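Local coordinates for protein 8-demethyl-8-aminoriboflavin-5'-phosphate synthase (Streptomyces davawensis, PDB 5MLD) that replaces the C-8 methyl group of riboflavin-5'-phosphate with an amino group from glutamate, a step in the biosynthesis of the antibiotic roseoflavin, at residues A[102-107]-A[147-152]; A[116-121]-A[211-216]. One frame throughout, in Å; residues are numbered along the deposited sequence.

Contact 1 of 2, residues A[102-107]-A[147-152]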
# COMPACT_ATOMS: atom_id res chain seq x y z
N VAL A 102 -15.52 4.06 6.96
CA VAL A 102 -16.45 5.14 7.33
C VAL A 102 -16.07 5.72 8.69
O VAL A 102 -16.01 6.94 8.86
CB VAL A 102 -17.90 4.62 7.32
CG1 VAL A 102 -18.84 5.69 7.89
CG2 VAL A 102 -18.32 4.28 5.90
N ILE A 103 -15.84 4.84 9.68
CA ILE A 103 -15.52 5.31 11.02
C ILE A 103 -14.29 6.19 10.98
O ILE A 103 -14.25 7.27 11.59
CB ILE A 103 -15.32 4.13 12.00
CG1 ILE A 103 -16.62 3.34 12.18
CG2 ILE A 103 -14.80 4.67 13.36
CD1 ILE A 103 -17.84 4.21 12.40
N LEU A 104 -13.25 5.73 10.26
CA LEU A 104 -12.01 6.50 10.19
C LEU A 104 -12.21 7.81 9.43
O LEU A 104 -11.63 8.84 9.80
CB LEU A 104 -10.91 5.65 9.55
CG LEU A 104 -10.38 4.45 10.34
CD1 LEU A 104 -9.45 3.63 9.47
CD2 LEU A 104 -9.65 4.93 11.58
N GLU A 105 -13.02 7.81 8.37
CA GLU A 105 -13.35 9.06 7.68
C GLU A 105 -13.98 10.07 8.64
O GLU A 105 -13.62 11.25 8.65
CB GLU A 105 -14.30 8.78 6.51
CG GLU A 105 -13.63 8.19 5.27
CD GLU A 105 -14.64 7.72 4.24
OE1 GLU A 105 -15.84 7.51 4.60
OE2 GLU A 105 -14.23 7.57 3.06
N LYS A 106 -14.96 9.62 9.44
CA LYS A 106 -15.61 10.54 10.36
C LYS A 106 -14.69 10.96 11.49
O LYS A 106 -14.73 12.12 11.94
CB LYS A 106 -16.88 9.90 10.90
CG LYS A 106 -17.88 9.63 9.77
CD LYS A 106 -19.17 8.99 10.27
CE LYS A 106 -20.14 9.99 10.90
NZ LYS A 106 -20.85 10.82 9.90
N LEU A 107 -13.83 10.05 11.94
CA LEU A 107 -12.89 10.38 13.01
C LEU A 107 -11.89 11.44 12.57
O LEU A 107 -11.40 12.21 13.41
CB LEU A 107 -12.18 9.10 13.47
CG LEU A 107 -11.52 9.11 14.85
CD1 LEU A 107 -12.52 9.51 15.91
CD2 LEU A 107 -10.91 7.75 15.19
N ASN A 147 -0.93 4.15 10.37
CA ASN A 147 -0.49 5.46 9.90
C ASN A 147 -1.58 6.51 10.09
O ASN A 147 -1.32 7.60 10.60
CB ASN A 147 -0.07 5.40 8.42
CG ASN A 147 0.34 6.78 7.88
OD1 ASN A 147 -0.40 7.44 7.14
ND2 ASN A 147 1.51 7.23 8.29
N ASN A 148 -2.81 6.20 9.68
CA ASN A 148 -3.88 7.18 9.83
C ASN A 148 -4.16 7.50 11.29
O ASN A 148 -4.38 8.66 11.64
CB ASN A 148 -5.17 6.71 9.17
CG ASN A 148 -6.27 7.75 9.28
OD1 ASN A 148 -6.28 8.72 8.53
ND2 ASN A 148 -7.17 7.57 10.25
N LEU A 149 -4.15 6.48 12.16
CA LEU A 149 -4.38 6.75 13.58
C LEU A 149 -3.23 7.57 14.15
O LEU A 149 -3.46 8.47 14.98
CB LEU A 149 -4.56 5.44 14.34
CG LEU A 149 -5.85 4.70 13.99
CD1 LEU A 149 -5.93 3.40 14.79
CD2 LEU A 149 -7.10 5.58 14.21
N GLY A 150 -2.00 7.28 13.71
CA GLY A 150 -0.86 8.11 14.07
C GLY A 150 -1.06 9.58 13.76
O GLY A 150 -0.66 10.44 14.55
N ARG A 151 -1.68 9.89 12.61
CA ARG A 151 -1.91 11.30 12.25
C ARG A 151 -2.85 11.99 13.24
O ARG A 151 -2.75 13.20 13.43
CB ARG A 151 -2.51 11.41 10.84
CG ARG A 151 -1.52 11.22 9.69
CD ARG A 151 -2.18 11.44 8.31
NE ARG A 151 -2.32 12.85 7.92
CZ ARG A 151 -3.43 13.57 8.10
NH1 ARG A 151 -4.49 13.01 8.66
NH2 ARG A 151 -3.49 14.84 7.71
N LEU A 152 -3.73 11.22 13.88
CA LEU A 152 -4.74 11.77 14.79
C LEU A 152 -4.22 11.99 16.20
O LEU A 152 -4.85 12.72 16.97
CB LEU A 152 -5.95 10.82 14.85
CG LEU A 152 -6.68 10.53 13.55
CD1 LEU A 152 -7.84 9.58 13.82
CD2 LEU A 152 -7.16 11.83 12.88
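Leu104 and Leu107 meet Leu149 and Leu152 between two near-parallel helices of the flavodoxin-like fold, 98-107 and 138-152. The segment axes come within 11.2 Å, at 22°, so the gap is bridged by side-chain ends. Leu104 CD2 touches Leu149 CD2 at 3.7 Å, with the two side chains crossing at about a right angle. In the Asn148 conformer given, the same methyl lies 3.9 Å from Asn148 ND2, and here the side chains slide past each other in opposite directions. All five touching residues are buried. Outside this layer, Leu107 also packs on Leu76 and Ile79 of helix 72-81. Leu93 of the second subunit packs against both Leu104 and Asn148. Asn148 lies close to the flavin pocket, its side chain about 6 Å from a bound 8-demethyl-8-aminoriboflavin-5'-phosphate. In the same conformer Asn148 ND2 hydrogen-bonds to Asn108 OD1, just beyond the end of helix 98-107. One turn on from Leu104, chi1 of Leu107 (-160°) puts CG beside the carbonyl carbon, where Leu107 CG is 3.9 Å from Leu152 CD1. Leu107 CD2 meets the same methyl, Leu152 CD1, at 3.8 Å.

Contact 2 of 2, residues A[116-121]-A[211-216]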
# COMPACT_ATOMS: atom_id res chain seq x y z
N ASP A 116 -6.24 23.71 26.37
CA ASP A 116 -5.16 23.78 27.34
C ASP A 116 -3.93 22.98 26.93
O ASP A 116 -2.81 23.36 27.30
CB ASP A 116 -5.65 23.32 28.72
CG ASP A 116 -6.45 24.39 29.45
OD1 ASP A 116 -5.82 25.30 30.05
OD2 ASP A 116 -7.70 24.34 29.42
N THR A 117 -4.09 21.91 26.16
CA THR A 117 -2.93 21.13 25.75
C THR A 117 -2.31 21.65 24.46
O THR A 117 -1.13 21.40 24.21
CB THR A 117 -3.27 19.67 25.51
OG1 THR A 117 -4.25 19.58 24.46
CG2 THR A 117 -3.87 19.05 26.78
N LYS A 118 -3.10 22.34 23.62
CA LYS A 118 -2.69 22.65 22.26
C LYS A 118 -2.31 21.36 21.52
O LYS A 118 -1.34 21.31 20.75
CB LYS A 118 -1.54 23.66 22.23
CG LYS A 118 -1.79 24.89 23.10
CD LYS A 118 -3.06 25.62 22.69
CE LYS A 118 -3.26 26.88 23.52
NZ LYS A 118 -2.05 27.75 23.49
N GLN A 119 -3.09 20.32 21.75
CA GLN A 119 -2.91 19.04 21.08
C GLN A 119 -4.23 18.61 20.46
O GLN A 119 -5.30 19.04 20.88
CB GLN A 119 -2.41 17.97 22.05
CG GLN A 119 -0.99 18.21 22.53
CD GLN A 119 -0.62 17.35 23.71
OE1 GLN A 119 -1.45 16.62 24.25
NE2 GLN A 119 0.65 17.42 24.12
N PHE A 120 -4.14 17.75 19.44
CA PHE A 120 -5.34 17.16 18.87
C PHE A 120 -6.07 16.34 19.93
O PHE A 120 -5.46 15.87 20.90
CB PHE A 120 -4.98 16.30 17.65
CG PHE A 120 -4.19 17.03 16.59
CD1 PHE A 120 -4.41 18.38 16.33
CD2 PHE A 120 -3.21 16.37 15.86
CE1 PHE A 120 -3.67 19.06 15.35
CE2 PHE A 120 -2.47 17.04 14.88
CZ PHE A 120 -2.70 18.39 14.63
N PRO A 121 -7.39 16.16 19.77
CA PRO A 121 -8.19 15.53 20.84
C PRO A 121 -7.78 14.12 21.19
O PRO A 121 -8.01 13.69 22.33
CB PRO A 121 -9.62 15.56 20.28
CG PRO A 121 -9.61 16.60 19.27
CD PRO A 121 -8.24 16.65 18.68
N ASP A 211 3.38 21.34 22.34
CA ASP A 211 2.44 22.41 22.03
C ASP A 211 2.41 22.55 20.51
O ASP A 211 3.30 23.17 19.92
CB ASP A 211 2.87 23.69 22.74
CG ASP A 211 1.93 24.87 22.49
OD1 ASP A 211 1.19 24.90 21.47
OD2 ASP A 211 1.94 25.79 23.34
N LEU A 212 1.39 21.96 19.87
CA LEU A 212 1.34 22.00 18.41
C LEU A 212 1.12 23.42 17.89
O LEU A 212 1.51 23.74 16.76
CB LEU A 212 0.24 21.08 17.88
CG LEU A 212 0.28 19.65 18.42
CD1 LEU A 212 -0.88 18.84 17.85
CD2 LEU A 212 1.61 18.99 18.08
N GLU A 213 0.45 24.26 18.68
CA GLU A 213 0.25 25.65 18.28
C GLU A 213 1.59 26.38 18.21
O GLU A 213 1.85 27.12 17.25
CB GLU A 213 -0.69 26.34 19.26
CG GLU A 213 -1.02 27.77 18.91
CD GLU A 213 -2.04 28.35 19.87
OE1 GLU A 213 -1.66 28.70 21.00
OE2 GLU A 213 -3.23 28.41 19.49
N ALA A 214 2.45 26.15 19.20
CA ALA A 214 3.78 26.77 19.20
C ALA A 214 4.64 26.22 18.07
O ALA A 214 5.33 26.98 17.38
CB ALA A 214 4.45 26.55 20.55
N CYS A 215 4.62 24.90 17.86
CA CYS A 215 5.33 24.33 16.71
C CYS A 215 4.88 25.00 15.42
O CYS A 215 5.70 25.32 14.56
CB CYS A 215 5.10 22.81 16.63
SG CYS A 215 5.89 21.85 17.93
N ALA A 216 3.57 25.24 15.29
CA ALA A 216 3.04 25.83 14.07
C ALA A 216 3.45 27.29 13.93
O ALA A 216 3.69 27.77 12.83
CB ALA A 216 1.51 25.71 14.06
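Lys118 lies against Asp211 and Glu213 where the loop before strand 125-132 meets the capped N-terminus of helix 212-220. Asp211 is the N-cap: its OD1 accepts from Ala214 N at 2.9 Å, with the donor well above the carboxylate plane. The helix-start amide of Leu212 is satisfied from the loop instead. Leu212 N donates to Lys118 O at 2.9 Å, with an N-H...O angle of 147°. Lys118 stands beside Asp211, pointing the same way, and its CB comes within 3.1 Å of Asp211 OD1. Its chain bends at chi2 and again at chi4, the torsion that sets NZ against Glu213. There Lys118 NZ forms a salt bridge with Glu213 OE1 at 2.7 Å, also from above the carboxylate plane. Asp211 OD2 is 4.4 Å from Lys118 NZ, too far for a salt bridge, but its charge may still favour the ammonium group. Next to Lys118, Gln119 NE2 donates to the carbonyls of Tyr208 and Thr210, and its OE1 accepts from Asn124 ND2. Its backbone N makes a weak bond to Thr117 OG1. The rest of the contact is apolar. Pro236 of the fourth subunit packs on both Phe120 and Leu212. Leu212 CD1 makes a CH-pi contact over the centre of the Phe120 ring, 3.6 Å from the centroid and 6° off the ring normal.

How the contacts relate
Contact 1 is a fully buried contact near the centre of the chain. Contact 2 is only partly buried and lies about 21 Å from that centre. Their own centres are 18 Å apart. Contact 1 joins two helices of the flavodoxin-like core, mainly through leucine methyls. Contact 2 joins a loop to a later helix. A salt bridge and a backbone bond cross it beside its apolar part, at a helix end capped by its own Asp211. Their segments alternate along the chain, and the loop of contact 2 follows helix 98-107 of contact 1. They touch directly where Phe120 CB packs 3.6 Å from Leu152 O. Both also reach the third subunit, in which Asn159 meets Arg151 and Phe120.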